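Side-chain contacts in Dye-decolorizing peroxidase (Irpex lacteus, PDB 7D8M), which binds heme b and probably acts as a peroxidase of the dye-decolorizing family: residues Leu240-Gln243 and Ala244-Thr248; Gly325-Gly328 and Asp329-Ala333; Ser438-Ile441 and Thr442-Val445. All blocks are in the same frame, centred on the assembly; numbering follows the deposited sequence.

Contact 1: Leu240-Gln243 and Ala244-Thr248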
loop_
_atom_site.group_PDB
_atom_site.type_symbol
_atom_site.label_atom_id
_atom_site.label_comp_id
_atom_site.label_asym_id
_atom_site.label_seq_id
_atom_site.Cartn_x
_atom_site.Cartn_y
_atom_site.Cartn_z
ATOM N N LEU A 240 26.915 -5.808 7.699
ATOM C CA LEU A 240 27.236 -7.207 7.490
ATOM C C LEU A 240 28.611 -7.344 6.845
ATOM O O LEU A 240 29.233 -6.365 6.424
ATOM C CB LEU A 240 26.174 -7.876 6.618
ATOM C CG LEU A 240 24.786 -8.021 7.253
ATOM C CD1 LEU A 240 23.784 -8.498 6.217
ATOM C CD2 LEU A 240 24.813 -8.969 8.442
ATOM N N GLN A 241 29.075 -8.592 6.756
ATOM C CA GLN A 241 30.331 -8.922 6.100
ATOM C C GLN A 241 30.126 -10.106 5.166
ATOM O O GLN A 241 29.320 -11.000 5.445
ATOM C CB GLN A 241 31.426 -9.269 7.113
ATOM C CG GLN A 241 32.331 -8.115 7.496
ATOM C CD GLN A 241 33.118 -7.554 6.332
ATOM O OE1 GLN A 241 33.159 -8.136 5.247
ATOM N NE2 GLN A 241 33.751 -6.408 6.552
ATOM N N ASN A 242 30.859 -10.106 4.052
ATOM C CA ASN A 242 30.926 -11.272 3.183
ATOM C C ASN A 242 31.905 -12.297 3.765
ATOM O O ASN A 242 32.630 -12.024 4.725
ATOM C CB ASN A 242 31.322 -10.863 1.759
ATOM C CG ASN A 242 32.620 -10.062 1.710
ATOM O OD1 ASN A 242 33.427 -10.097 2.639
ATOM N ND2 ASN A 242 32.827 -9.341 0.614
ATOM N N GLN A 243 31.923 -13.503 3.191
ATOM C CA GLN A 243 32.888 -14.484 3.686
ATOM C C GLN A 243 34.315 -14.019 3.433
ATOM O O GLN A 243 35.211 -14.297 4.239
ATOM C CB GLN A 243 32.657 -15.862 3.059
ATOM C CG GLN A 243 33.254 -17.015 3.890
ATOM C CD GLN A 243 32.325 -17.493 5.006
ATOM O OE1 GLN A 243 31.103 -17.326 4.930
ATOM N NE2 GLN A 243 32.907 -18.072 6.059
ATOM N N ALA A 244 34.539 -13.285 2.340
ATOM C CA ALA A 244 35.855 -12.704 2.112
ATOM C C ALA A 244 36.252 -11.769 3.248
ATOM O O ALA A 244 37.437 -11.677 3.591
ATOM C CB ALA A 244 35.874 -11.973 0.771
ATOM N N GLY A 245 35.277 -11.084 3.853
ATOM C CA GLY A 245 35.546 -10.192 4.962
ATOM C C GLY A 245 36.015 -8.809 4.577
ATOM O O GLY A 245 36.513 -8.082 5.441
ATOM N N ASN A 246 35.853 -8.411 3.310
ATOM C CA ASN A 246 36.397 -7.155 2.801
ATOM C C ASN A 246 35.323 -6.125 2.446
ATOM O O ASN A 246 35.575 -5.234 1.630
ATOM C CB ASN A 246 37.286 -7.418 1.583
ATOM C CG ASN A 246 36.535 -8.060 0.431
ATOM O OD1 ASN A 246 35.329 -8.303 0.506
ATOM N ND2 ASN A 246 37.252 -8.340 -0.649
ATOM N N LEU A 247 34.134 -6.221 3.031
ATOM C CA LEU A 247 33.147 -5.159 2.875
ATOM C C LEU A 247 33.514 -3.983 3.772
ATOM O O LEU A 247 33.943 -4.170 4.915
ATOM C CB LEU A 247 31.742 -5.662 3.224
ATOM C CG LEU A 247 31.049 -6.706 2.336
ATOM C CD1 LEU A 247 29.565 -6.852 2.697
ATOM C CD2 LEU A 247 31.211 -6.369 0.875
ATOM N N THR A 248 33.357 -2.767 3.251
ATOM C CA THR A 248 33.395 -1.608 4.128
ATOM C C THR A 248 32.137 -1.579 5.005
ATOM O O THR A 248 31.185 -2.339 4.801
ATOM C CB THR A 248 33.518 -0.316 3.319
ATOM O OG1 THR A 248 32.308 -0.080 2.589
ATOM C CG2 THR A 248 34.672 -0.408 2.333
HETATM O O HOH W 1 30.687 -4.197 6.653
#

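Contact 2: Gly325-Gly328 and Asp329-Ala333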
loop_
_atom_site.group_PDB
_atom_site.type_symbol
_atom_site.label_atom_id
_atom_site.label_comp_id
_atom_site.label_asym_id
_atom_site.label_seq_id
_atom_site.Cartn_x
_atom_site.Cartn_y
_atom_site.Cartn_z
ATOM N N GLY A 325 1.986 -24.241 -4.763
ATOM C CA GLY A 325 0.584 -24.606 -4.721
ATOM C C GLY A 325 -0.012 -24.732 -3.338
ATOM O O GLY A 325 -1.114 -25.276 -3.204
ATOM N N LEU A 326 0.673 -24.258 -2.299
ATOM C CA LEU A 326 0.098 -24.330 -0.962
ATOM C C LEU A 326 -1.116 -23.421 -0.811
ATOM O O LEU A 326 -1.955 -23.662 0.061
ATOM C CB LEU A 326 1.158 -23.987 0.079
ATOM C CG LEU A 326 2.397 -24.901 0.038
ATOM C CD1 LEU A 326 3.500 -24.328 0.917
ATOM C CD2 LEU A 326 2.045 -26.319 0.484
ATOM N N PHE A 327 -1.219 -22.381 -1.629
ATOM C CA PHE A 327 -2.413 -21.552 -1.717
ATOM C C PHE A 327 -2.334 -20.813 -3.045
ATOM O O PHE A 327 -1.331 -20.898 -3.758
ATOM C CB PHE A 327 -2.543 -20.602 -0.517
ATOM C CG PHE A 327 -1.289 -19.821 -0.202
ATOM C CD1 PHE A 327 -1.031 -18.609 -0.828
ATOM C CD2 PHE A 327 -0.372 -20.297 0.729
ATOM C CE1 PHE A 327 0.112 -17.883 -0.538
ATOM C CE2 PHE A 327 0.776 -19.577 1.025
ATOM C CZ PHE A 327 1.018 -18.363 0.389
ATOM N N GLY A 328 -3.401 -20.103 -3.378
ATOM C CA GLY A 328 -3.543 -19.440 -4.667
ATOM C C GLY A 328 -3.207 -17.961 -4.636
ATOM O O GLY A 328 -2.322 -17.512 -3.898
ATOM N N ASP A 329 -3.914 -17.189 -5.464
ATOM C CA ASP A 329 -3.659 -15.758 -5.635
ATOM C C ASP A 329 -4.510 -14.889 -4.711
ATOM O O ASP A 329 -4.573 -13.674 -4.910
ATOM C CB ASP A 329 -3.888 -15.355 -7.095
ATOM C CG ASP A 329 -5.341 -15.502 -7.524
ATOM O OD1 ASP A 329 -6.176 -15.927 -6.698
ATOM O OD2 ASP A 329 -5.654 -15.191 -8.693
ATOM N N THR A 330 -5.125 -15.502 -3.696
ATOM C CA THR A 330 -6.068 -14.857 -2.784
ATOM C C THR A 330 -5.528 -13.594 -2.123
ATOM O O THR A 330 -6.303 -12.687 -1.775
ATOM C CB THR A 330 -6.446 -15.879 -1.712
ATOM O OG1 THR A 330 -6.775 -17.115 -2.355
ATOM C CG2 THR A 330 -7.609 -15.403 -0.858
ATOM N N PHE A 331 -4.215 -13.525 -1.915
ATOM C CA PHE A 331 -3.615 -12.555 -1.011
ATOM C C PHE A 331 -2.792 -11.490 -1.737
ATOM O O PHE A 331 -1.996 -10.787 -1.104
ATOM C CB PHE A 331 -2.769 -13.299 0.032
ATOM C CG PHE A 331 -3.484 -14.481 0.642
ATOM C CD1 PHE A 331 -4.525 -14.289 1.548
ATOM C CD2 PHE A 331 -3.141 -15.780 0.293
ATOM C CE1 PHE A 331 -5.196 -15.371 2.108
ATOM C CE2 PHE A 331 -3.805 -16.876 0.848
ATOM C CZ PHE A 331 -4.837 -16.673 1.759
ATOM N N HIS A 332 -2.977 -11.343 -3.043
ATOM C CA HIS A 332 -2.370 -10.230 -3.760
ATOM C C HIS A 332 -3.250 -8.988 -3.665
ATOM O O HIS A 332 -4.471 -9.083 -3.513
ATOM C CB HIS A 332 -2.132 -10.615 -5.215
ATOM C CG HIS A 332 -1.109 -11.700 -5.376
ATOM N ND1 HIS A 332 0.188 -11.447 -5.771
ATOM C CD2 HIS A 332 -1.188 -13.038 -5.176
ATOM C CE1 HIS A 332 0.864 -12.584 -5.810
ATOM N NE2 HIS A 332 0.053 -13.565 -5.451
ATOM N N ALA A 333 -2.613 -7.816 -3.733
ATOM C CA ALA A 333 -3.323 -6.541 -3.663
ATOM C C ALA A 333 -2.444 -5.476 -4.298
ATOM O O ALA A 333 -1.225 -5.641 -4.402
ATOM C CB ALA A 333 -3.676 -6.176 -2.219
HETATM O O HOH W 2 -1.913 -14.941 -2.853
HETATM O O HOH W 3 -5.770 -19.604 -1.595
#

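Contact 3: Ser438-Ile441 and Thr442-Val445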
loop_
_atom_site.group_PDB
_atom_site.type_symbol
_atom_site.label_atom_id
_atom_site.label_comp_id
_atom_site.label_asym_id
_atom_site.label_seq_id
_atom_site.Cartn_x
_atom_site.Cartn_y
_atom_site.Cartn_z
ATOM N N SER A 438 -14.123 2.052 -2.547
ATOM C CA SER A 438 -14.201 2.857 -3.757
ATOM C C SER A 438 -15.259 2.251 -4.662
ATOM O O SER A 438 -15.008 1.202 -5.268
ATOM C CB SER A 438 -12.856 2.898 -4.480
ATOM O OG SER A 438 -11.887 3.635 -3.754
ATOM N N PRO A 439 -16.428 2.850 -4.793
ATOM C CA PRO A 439 -17.443 2.286 -5.677
ATOM C C PRO A 439 -17.088 2.546 -7.133
ATOM O O PRO A 439 -16.223 3.360 -7.465
ATOM C CB PRO A 439 -18.729 3.027 -5.283
ATOM C CG PRO A 439 -18.360 3.911 -4.130
ATOM C CD PRO A 439 -16.884 4.093 -4.157
ATOM N N SER A 440 -17.778 1.817 -8.003
ATOM C CA SER A 440 -17.814 2.193 -9.402
ATOM C C SER A 440 -18.362 3.610 -9.543
ATOM O O SER A 440 -18.983 4.165 -8.630
ATOM C CB SER A 440 -18.675 1.221 -10.200
ATOM O OG SER A 440 -20.047 1.503 -9.979
ATOM N N ILE A 441 -18.125 4.199 -10.713
ATOM C CA ILE A 441 -18.520 5.586 -10.906
ATOM C C ILE A 441 -20.038 5.711 -10.904
ATOM O O ILE A 441 -20.591 6.592 -10.241
ATOM C CB ILE A 441 -17.871 6.139 -12.183
ATOM C CG1 ILE A 441 -16.357 5.856 -12.122
ATOM C CG2 ILE A 441 -18.157 7.616 -12.319
ATOM C CD1 ILE A 441 -15.507 6.655 -13.086
ATOM N N THR A 442 -20.741 4.803 -11.593
ATOM C CA THR A 442 -22.205 4.827 -11.549
ATOM C C THR A 442 -22.716 4.611 -10.128
ATOM O O THR A 442 -23.652 5.288 -9.685
ATOM C CB THR A 442 -22.796 3.775 -12.493
ATOM O OG1 THR A 442 -22.279 2.479 -12.156
ATOM C CG2 THR A 442 -22.459 4.102 -13.941
ATOM N N ALA A 443 -22.092 3.688 -9.388
ATOM C CA ALA A 443 -22.519 3.432 -8.019
ATOM C C ALA A 443 -22.412 4.687 -7.166
ATOM O O ALA A 443 -23.252 4.925 -6.291
ATOM C CB ALA A 443 -21.692 2.293 -7.410
ATOM N N ILE A 444 -21.385 5.502 -7.400
ATOM C CA ILE A 444 -21.308 6.774 -6.699
ATOM C C ILE A 444 -22.592 7.562 -6.924
ATOM O O ILE A 444 -23.214 8.054 -5.977
ATOM C CB ILE A 444 -20.072 7.566 -7.150
ATOM C CG1 ILE A 444 -18.788 6.826 -6.730
ATOM C CG2 ILE A 444 -20.089 8.946 -6.527
ATOM C CD1 ILE A 444 -17.529 7.477 -7.225
ATOM N N VAL A 445 -23.044 7.625 -8.175
ATOM C CA VAL A 445 -24.204 8.449 -8.512
ATOM C C VAL A 445 -25.499 7.729 -8.170
ATOM O O VAL A 445 -26.418 8.315 -7.587
ATOM C CB VAL A 445 -24.164 8.841 -9.999
ATOM C CG1 VAL A 445 -25.379 9.709 -10.343
ATOM C CG2 VAL A 445 -22.869 9.564 -10.328
#

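Contact 1: Leu240-Gln243 and Ala244-Thr248
Asn242 OD1 faces the N-H groups of Gly245 and Asn246 in the turn that follows it. The bond from Asn246 N to Asn242 OD1, 3.0 Å long, is sound and comes in the carbonyl plane, on a lone pair; the very short approach of Gly245 N is doubtful, and Gly245 N also makes a weak bond to the backbone oxygen of Asn242. The other end of the same amide is fixed as well: Asn242 ND2 donates to Asn246 OD1 over 2.7 Å, nearly straight at 163° and close to the C=O axis of Asn246, with the two amide planes 50° apart. Asparagine suits this place because its short side chain, CG lying between the backbone N and the carbonyl carbon (chi1 55°), folds back over its own turn and still offers both an acceptor and a donor.

Gln241 does the corresponding work one residue earlier, with a longer chain bent at chi2. Gln241 OE1 accepts from Leu247 N at 3.1 Å, the donor slightly tilted from the carbonyl plane, and Gln241 NE2 makes a weak bond of 2.8 Å to Leu247 O. The amide thus meets both backbone polar atoms of Leu247, through one sound and one weak bond. Leu247 CD2 lies 3.4 Å from Asn242 ND2, and the leucine reaches Leu255 of helix 249-261. Gly245, with its positive phi, makes the reversal possible, since a side chain there would jam against the preceding carbonyl. Water 1 donates to both Leu240 O and Thr248 O, closing the base of the loop.

Beyond it, Thr248 caps helix 249-261 while its N bonds to Glu251 OE1, consistent with a capping box. The whole is a chain reversal consistent with a type I beta turn, in the surface loop joining helices 228-237 and 249-261, held largely by side-chain amides.

Contact 2: Gly325-Gly328 and Asp329-Ala333
Phe331 turns one ring edge toward the face of Phe327, an offset edge-to-face pair within the loop that leads from helix 319-323, past a type I beta turn from Asp329 to His332, into strand 334-340. The ring centroids are 5.5 Å apart and the planes stand at 78°. Phe331 CD2 and CE2 do the touching, and Phe331 CE2 comes to 3.7 Å from Phe327 CD1. For Phe327, CG sits between the backbone N and the carbonyl carbon (chi1 49°), which swings the ring across to the incoming edge and also sets it against Leu321 and Glu322.

Gly328 leads from Phe327 into the turn. Its backbone is extended, and both its polar atoms are bridged by water to the residues ahead: water 2 donates to Gly328 O and accepts from Phe331 N at 2.9 Å, while water 3 accepts from Gly328 N at 3.0 Å and lies 2.8 Å from Thr330 OG1. Asp329 follows as the first residue of the turn, which is closed by a weak bond from His332 N to Asp329 O. Its carboxylate serves another part of the fold, where OD2 accepts from Asp193 N.

A serine in place of Phe327 would probably leave the CD2-CE2 edge of Phe331 without its aromatic partner and open a gap beside Leu321.

The Phe331 side chain lies about 9 Å from the heme. Phenylalanine suits this position because, besides the edge it offers to Phe327, it has a broad face for other groups to cover. Phe375 stacks on the ring and Trp380 meets it with the planes at about 65°. Thr330 CB rests over the centre of one face, 3.7 Å above the plane of the Phe331 ring.

Contact 3: Ser438-Ile441 and Thr442-Val445
Pro439 packs over the first turn of helix 441-448, and this is the close, buried side of the contact. Pro439 CB lies 3.7 Å from Ala443 CB, and Pro439 CG 3.9 Å from Ile444 CG1, the proline and isoleucine side chains crossing at about a right angle. The small methyl of Ala443 lets the proline ring settle close. Ile444 carries CG1 beside its own backbone N (chi1 -65°), which brings the branch over Ser440 O to meet the ring.

Next to this apolar patch, Ser440 OG accepts from Ala443 N at 3.1 Å, and Ser440 O accepts from Ile444 N at 3.0 Å. Serine suits the place, being short enough to fold its hydroxyl back onto the third residue of the helix. Asn11 OD1 accepts from Thr442 N, a further bond at the helix start.

Against the buried Pro439, Ala443 and Ile444 stand Thr442, which is exposed to solvent, and Ile441 and Val445, which are partly so. The Val445 side chain also touches Ala46 and Pro47 of helix 35-49.

The Ser440 N-cap, with the Pro439-Ile444 contact bridging it as a hydrophobic staple, is a classic helix N terminus.

How the contacts relate
The three contacts follow one another along the chain, each local in sequence; none nests in or crosses another. Contact 1 comes first, closing the outlying loop between helix 228-237 and helix 249-261, its centre about 34 Å from the centre of the chain. Contact 2 shapes the connection from helix 319-323 to strand 334-340, an outermost strand of a four-stranded antiparallel sheet. Contact 3 leaves strand 428-438, the other outermost strand of that sheet, and starts helix 441-448, which meets helix 35-49. Contacts 1 and 3 lie on opposite sides of the chain's centre, their own centres 56 Å apart, while contacts 2 and 3 approach to about 13 Å between nearest atoms.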